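Local coordinates for glycosyl hydrolase family 2, TIM barrel domain protein (Parabacteroides merdae ATCC 43184, PDB 6DXU) that probably hydrolyses beta-glucuronides in the human gut, as a beta-glucuronidase of glycoside hydrolase family 2, at residues C73-A76 with E77-V80; A79-P82 with D83-Y86. One frame throughout, in Å; residues are numbered along the deposited sequence.

Contact 1 of 2, residues C73-A76 with E77-V80. With NA (sodium ion), chain N.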
ATOM      1  N   CYS D  73      26.494 -20.032  -6.420  1.00 17.60           N
ATOM      2  CA  CYS D  73      25.312 -19.997  -7.272  1.00 18.45           C
ATOM      3  C   CYS D  73      24.367 -21.125  -6.874  1.00 21.97           C
ATOM      4  O   CYS D  73      24.813 -22.264  -6.654  1.00 17.64           O
ATOM      5  CB  CYS D  73      25.717 -20.110  -8.750  1.00 16.97           C
ATOM      6  SG  CYS D  73      24.311 -20.089  -9.873  1.00 18.83           S
ATOM      7  N   PHE D  74      23.064 -20.800  -6.764  1.00 16.75           N
ATOM      8  CA  PHE D  74      22.057 -21.809  -6.431  1.00 18.28           C
ATOM      9  C   PHE D  74      22.152 -23.023  -7.340  1.00 21.15           C
ATOM     10  O   PHE D  74      21.791 -24.134  -6.938  1.00 20.09           O
ATOM     11  CB  PHE D  74      20.626 -21.272  -6.597  1.00 18.98           C
ATOM     12  CG  PHE D  74      20.233 -20.143  -5.676  1.00 18.14           C
ATOM     13  CD1 PHE D  74      21.042 -19.723  -4.640  1.00 17.92           C
ATOM     14  CD2 PHE D  74      18.988 -19.533  -5.843  1.00 18.33           C
ATOM     15  CE1 PHE D  74      20.632 -18.689  -3.801  1.00 18.78           C
ATOM     16  CE2 PHE D  74      18.565 -18.510  -5.000  1.00 17.95           C
ATOM     17  CZ  PHE D  74      19.391 -18.089  -3.981  1.00 17.41           C
ATOM     18  N   ASN D  75      22.590 -22.815  -8.580  1.00 18.14           N
ATOM     19  CA  ASN D  75      22.388 -23.748  -9.678  1.00 17.17           C
ATOM     20  C   ASN D  75      23.685 -24.399 -10.135  1.00 18.15           C
ATOM     21  O   ASN D  75      23.773 -24.849 -11.281  1.00 17.53           O
ATOM     22  CB  ASN D  75      21.738 -23.007 -10.837  1.00 15.81           C
ATOM     23  CG  ASN D  75      20.516 -22.231 -10.391  1.00 20.35           C
ATOM     24  OD1 ASN D  75      20.529 -20.997 -10.321  1.00 15.67           O
ATOM     25  ND2 ASN D  75      19.458 -22.954 -10.071  1.00 17.48           N
ATOM     26  N   ALA D  76      24.688 -24.445  -9.255  1.00 16.12           N
ATOM     27  CA  ALA D  76      25.992 -24.997  -9.625  1.00 20.04           C
ATOM     28  C   ALA D  76      25.860 -26.399 -10.188  1.00 23.98           C
ATOM     29  O   ALA D  76      26.609 -26.785 -11.095  1.00 24.65           O
ATOM     30  CB  ALA D  76      26.920 -24.998  -8.412  1.00 18.82           C
ATOM     31  N   GLU D  77      24.913 -27.169  -9.672  1.00 20.63           N
ATOM     32  CA  GLU D  77      24.689 -28.525 -10.135  1.00 21.49           C
ATOM     33  C   GLU D  77      23.385 -28.710 -10.894  1.00 22.15           C
ATOM     34  O   GLU D  77      23.368 -29.431 -11.905  1.00 21.81           O
ATOM     35  CB  GLU D  77      24.758 -29.481  -8.939  1.00 26.76           C
ATOM     36  CG  GLU D  77      24.809 -30.922  -9.322  1.00 40.78           C
ATOM     37  CD  GLU D  77      25.549 -31.772  -8.292  1.00 48.08           C
ATOM     38  OE1 GLU D  77      25.771 -31.289  -7.155  1.00 53.62           O
ATOM     39  OE2 GLU D  77      25.893 -32.930  -8.624  1.00 39.48           O
ATOM     40  N   ASP D  78      22.282 -28.087 -10.458  1.00 19.32           N
ATOM     41  CA  ASP D  78      21.003 -28.466 -11.043  1.00 18.06           C
ATOM     42  C   ASP D  78      20.757 -27.837 -12.415  1.00 20.73           C
ATOM     43  O   ASP D  78      19.831 -28.271 -13.113  1.00 22.76           O
ATOM     44  CB  ASP D  78      19.839 -28.162 -10.074  1.00 17.50           C
ATOM     45  CG  ASP D  78      19.523 -26.661  -9.906  1.00 24.32           C
ATOM     46  OD1 ASP D  78      20.153 -25.775 -10.518  1.00 20.99           O
ATOM     47  OD2 ASP D  78      18.582 -26.372  -9.136  1.00 19.20           O
ATOM     48  N   ALA D  79      21.567 -26.861 -12.842  1.00 18.44           N
ATOM     49  CA  ALA D  79      21.387 -26.319 -14.191  1.00 22.65           C
ATOM     50  C   ALA D  79      21.669 -27.375 -15.253  1.00 21.30           C
ATOM     51  O   ALA D  79      20.981 -27.433 -16.275  1.00 23.67           O
ATOM     52  CB  ALA D  79      22.279 -25.099 -14.407  1.00 20.31           C
ATOM     53  N   VAL D  80      22.671 -28.226 -15.029  1.00 18.93           N
ATOM     54  CA  VAL D  80      23.021 -29.255 -16.007  1.00 20.35           C
ATOM     55  C   VAL D  80      22.603 -30.645 -15.572  1.00 23.55           C
ATOM     56  O   VAL D  80      22.685 -31.578 -16.389  1.00 25.32           O
ATOM     57  CB  VAL D  80      24.530 -29.239 -16.342  1.00 20.82           C
ATOM     58  CG1 VAL D  80      24.905 -27.946 -17.048  1.00 19.91           C
ATOM     59  CG2 VAL D  80      25.384 -29.433 -15.086  1.00 18.65           C
TER
HETATM   60 NA    NA N 903      18.622 -29.194 -15.395  1.00 22.11          NA
HETATM   61  O   HOH W   1      22.529 -26.755  -7.877  1.00 20.06           O
HETATM   62  O   HOH W   2      17.213 -26.889 -16.132  1.00 21.68           O
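The carboxamide of Asn75 and the carboxylate of Asp78 lie nearly coplanar, their planes 23° apart, and meet through ND2 and OD1. ND2 of Asn75 donates to OD1 of Asp78 over 2.9 Å with an N-H...O angle of 161°. The bond is almost within the amide plane and uses the syn lone pair of OD1. Over one face of the amide lies CB of Phe74, 3.9 Å from CG of Asn75, its phenyl ring pointing elsewhere; over the other comes the ring of Tyr86, with CD2 3.7 Å from ND2 of Asn75. The polar atoms have further partners: Asn75 OD1 accepts from Gly188 N, ND2 donates to Tyr87 O, and Asp78 OD2 accepts from Tyr87 N. This fixes the rotation of both groups. Asp78 CG stands between its backbone N and carbonyl carbon (chi1 72°), which swings the carboxylate back toward Asn75. Past the type I beta turn from Cys73 to Ala76, Ala79 N reaches Asn75 O in a weak 3.4 Å bond, and a water links Asp78 N to Phe74 O. Asp78 O, 2.7 Å from sodium, is one of three backbone carbonyls, with Asp81 and Val84, that one sugar-binding-domain loop turns onto the ion.

Contact 2 of 2, residues A79-P82 with D83-Y86. With NA (sodium ion), chain N.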
ATOM      1  N   ALA D  79      21.567 -26.861 -12.842  1.00 18.44           N
ATOM      2  CA  ALA D  79      21.387 -26.319 -14.191  1.00 22.65           C
ATOM      3  C   ALA D  79      21.669 -27.375 -15.253  1.00 21.30           C
ATOM      4  O   ALA D  79      20.981 -27.433 -16.275  1.00 23.67           O
ATOM      5  CB  ALA D  79      22.279 -25.099 -14.407  1.00 20.31           C
ATOM      6  N   VAL D  80      22.671 -28.226 -15.029  1.00 18.93           N
ATOM      7  CA  VAL D  80      23.021 -29.255 -16.007  1.00 20.35           C
ATOM      8  C   VAL D  80      22.603 -30.645 -15.572  1.00 23.55           C
ATOM      9  O   VAL D  80      22.685 -31.578 -16.389  1.00 25.32           O
ATOM     10  CB  VAL D  80      24.530 -29.239 -16.342  1.00 20.82           C
ATOM     11  CG1 VAL D  80      24.905 -27.946 -17.048  1.00 19.91           C
ATOM     12  CG2 VAL D  80      25.384 -29.433 -15.086  1.00 18.65           C
ATOM     13  N   ASP D  81      22.131 -30.818 -14.345  1.00 22.81           N
ATOM     14  CA  ASP D  81      21.618 -32.121 -13.954  1.00 22.96           C
ATOM     15  C   ASP D  81      20.530 -32.533 -14.930  1.00 20.44           C
ATOM     16  O   ASP D  81      19.569 -31.778 -15.140  1.00 21.67           O
ATOM     17  CB  ASP D  81      21.062 -32.124 -12.533  1.00 21.11           C
ATOM     18  CG  ASP D  81      20.691 -33.536 -12.074  1.00 27.50           C
ATOM     19  OD1 ASP D  81      19.627 -34.037 -12.491  1.00 24.65           O
ATOM     20  OD2 ASP D  81      21.511 -34.168 -11.372  1.00 39.90           O
ATOM     21  N   PRO D  82      20.640 -33.708 -15.551  1.00 21.59           N
ATOM     22  CA  PRO D  82      19.726 -34.041 -16.652  1.00 22.23           C
ATOM     23  C   PRO D  82      18.296 -34.338 -16.222  1.00 22.00           C
ATOM     24  O   PRO D  82      17.424 -34.412 -17.097  1.00 28.06           O
ATOM     25  CB  PRO D  82      20.376 -35.290 -17.276  1.00 24.28           C
ATOM     26  CG  PRO D  82      21.105 -35.946 -16.113  1.00 22.87           C
ATOM     27  CD  PRO D  82      21.663 -34.752 -15.335  1.00 23.40           C
ATOM     28  N   ASP D  83      18.006 -34.499 -14.930  1.00 21.05           N
ATOM     29  CA  ASP D  83      16.700 -35.005 -14.507  1.00 23.47           C
ATOM     30  C   ASP D  83      15.839 -33.975 -13.774  1.00 23.37           C
ATOM     31  O   ASP D  83      14.758 -34.325 -13.286  1.00 26.58           O
ATOM     32  CB  ASP D  83      16.888 -36.237 -13.622  1.00 24.61           C
ATOM     33  CG  ASP D  83      17.586 -37.376 -14.362  1.00 30.98           C
ATOM     34  OD1 ASP D  83      17.285 -37.570 -15.561  1.00 30.40           O
ATOM     35  OD2 ASP D  83      18.432 -38.058 -13.752  1.00 31.26           O
ATOM     36  N   VAL D  84      16.268 -32.717 -13.690  1.00 23.15           N
ATOM     37  CA  VAL D  84      15.516 -31.719 -12.938  1.00 24.85           C
ATOM     38  C   VAL D  84      15.500 -30.398 -13.696  1.00 25.82           C
ATOM     39  O   VAL D  84      16.440 -30.072 -14.429  1.00 22.91           O
ATOM     40  CB  VAL D  84      16.106 -31.495 -11.523  1.00 28.86           C
ATOM     41  CG1 VAL D  84      16.004 -32.767 -10.679  1.00 29.07           C
ATOM     42  CG2 VAL D  84      17.551 -31.011 -11.605  1.00 24.03           C
ATOM     43  N   ASN D  85      14.419 -29.638 -13.497  1.00 20.89           N
ATOM     44  CA  ASN D  85      14.376 -28.226 -13.873  1.00 20.05           C
ATOM     45  C   ASN D  85      15.239 -27.438 -12.893  1.00 18.47           C
ATOM     46  O   ASN D  85      15.106 -27.608 -11.674  1.00 21.40           O
ATOM     47  CB  ASN D  85      12.936 -27.682 -13.791  1.00 20.20           C
ATOM     48  CG  ASN D  85      11.920 -28.521 -14.540  1.00 27.31           C
ATOM     49  OD1 ASN D  85      12.101 -28.813 -15.717  1.00 23.96           O
ATOM     50  ND2 ASN D  85      10.802 -28.872 -13.863  1.00 27.42           N
ATOM     51  N   TYR D  86      16.102 -26.561 -13.402  1.00 21.82           N
ATOM     52  CA  TYR D  86      16.952 -25.792 -12.500  1.00 19.20           C
ATOM     53  C   TYR D  86      16.111 -24.912 -11.574  1.00 17.18           C
ATOM     54  O   TYR D  86      15.020 -24.458 -11.922  1.00 17.41           O
ATOM     55  CB  TYR D  86      17.966 -24.947 -13.279  1.00 18.54           C
ATOM     56  CG  TYR D  86      17.515 -23.623 -13.872  1.00 17.46           C
ATOM     57  CD1 TYR D  86      16.599 -23.564 -14.922  1.00 17.11           C
ATOM     58  CD2 TYR D  86      18.079 -22.420 -13.427  1.00 17.98           C
ATOM     59  CE1 TYR D  86      16.211 -22.315 -15.479  1.00 19.72           C
ATOM     60  CE2 TYR D  86      17.724 -21.196 -13.982  1.00 17.65           C
ATOM     61  CZ  TYR D  86      16.797 -21.143 -15.012  1.00 19.87           C
ATOM     62  OH  TYR D  86      16.464 -19.912 -15.552  1.00 18.97           O
TER
HETATM   63 NA    NA N 903      18.622 -29.194 -15.395  1.00 22.11          NA
HETATM   64  O   HOH W   2      17.213 -26.889 -16.132  1.00 21.68           O
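Hydrogen bonding first: OD1 of Asp81 reaches over Pro82 to accept from Asp83 N at 3.0 Å, with an N-H...O angle of 162°. The donor approaches on the anti side, 28° out of the carboxylate plane. CG of Asp81 is anti to the backbone N (chi1 -173°), which sends the carboxylate forward over the turn. The charged contacts come next. OD1 of Asp81 and OD2 of Asp83 are 4.4 Å apart, a like-charge approach probably eased by Arg790, which forms salt bridges to both; Lys791 pairs with the other oxygen of Asp83. Replacing Asp81 with alanine is likely to leave Asp83 N without its side-chain acceptor, Arg790 with one carboxylate fewer and Asn782 without its bond to OD2. Metal bonds join the two arms: sodium takes Asp81 O at 2.8 Å and Val84 O at 2.5 Å. A water on the ion accepts from Tyr86 N. Apolar touches are slight. CG2 of Val84 lies 3.8 Å from CB of Asp81, and CB of Tyr86 is 3.8 Å from CA of Ala79. An Asx turn and a type I beta turn, both beginning at Asp81, present two carbonyls to a sodium site that Asp78 O and a water complete.

Overall arrangement
Both contacts lie in the loop that leaves strand 66-68 and enters strand 90-97 of the same antiparallel sheet. Contact 1 comes first and closes a short bend over residues 73-80; contact 2 starts on its last two residues, Ala79 and Val80, and turns the chain back, its two arms running 169° apart. They therefore overlap in series, with centres about 8 Å apart. Tyr86 returns to pack on Asp78, and the sodium ion takes carbonyls from both contacts. Outward, contact 1 reaches Gly188 of the sugar-binding region, Ala79 touches strand 596-597, Asn782 and Arg790 connect the loop to the C-terminal region, and Asn85 meets Ile64 of the second subunit.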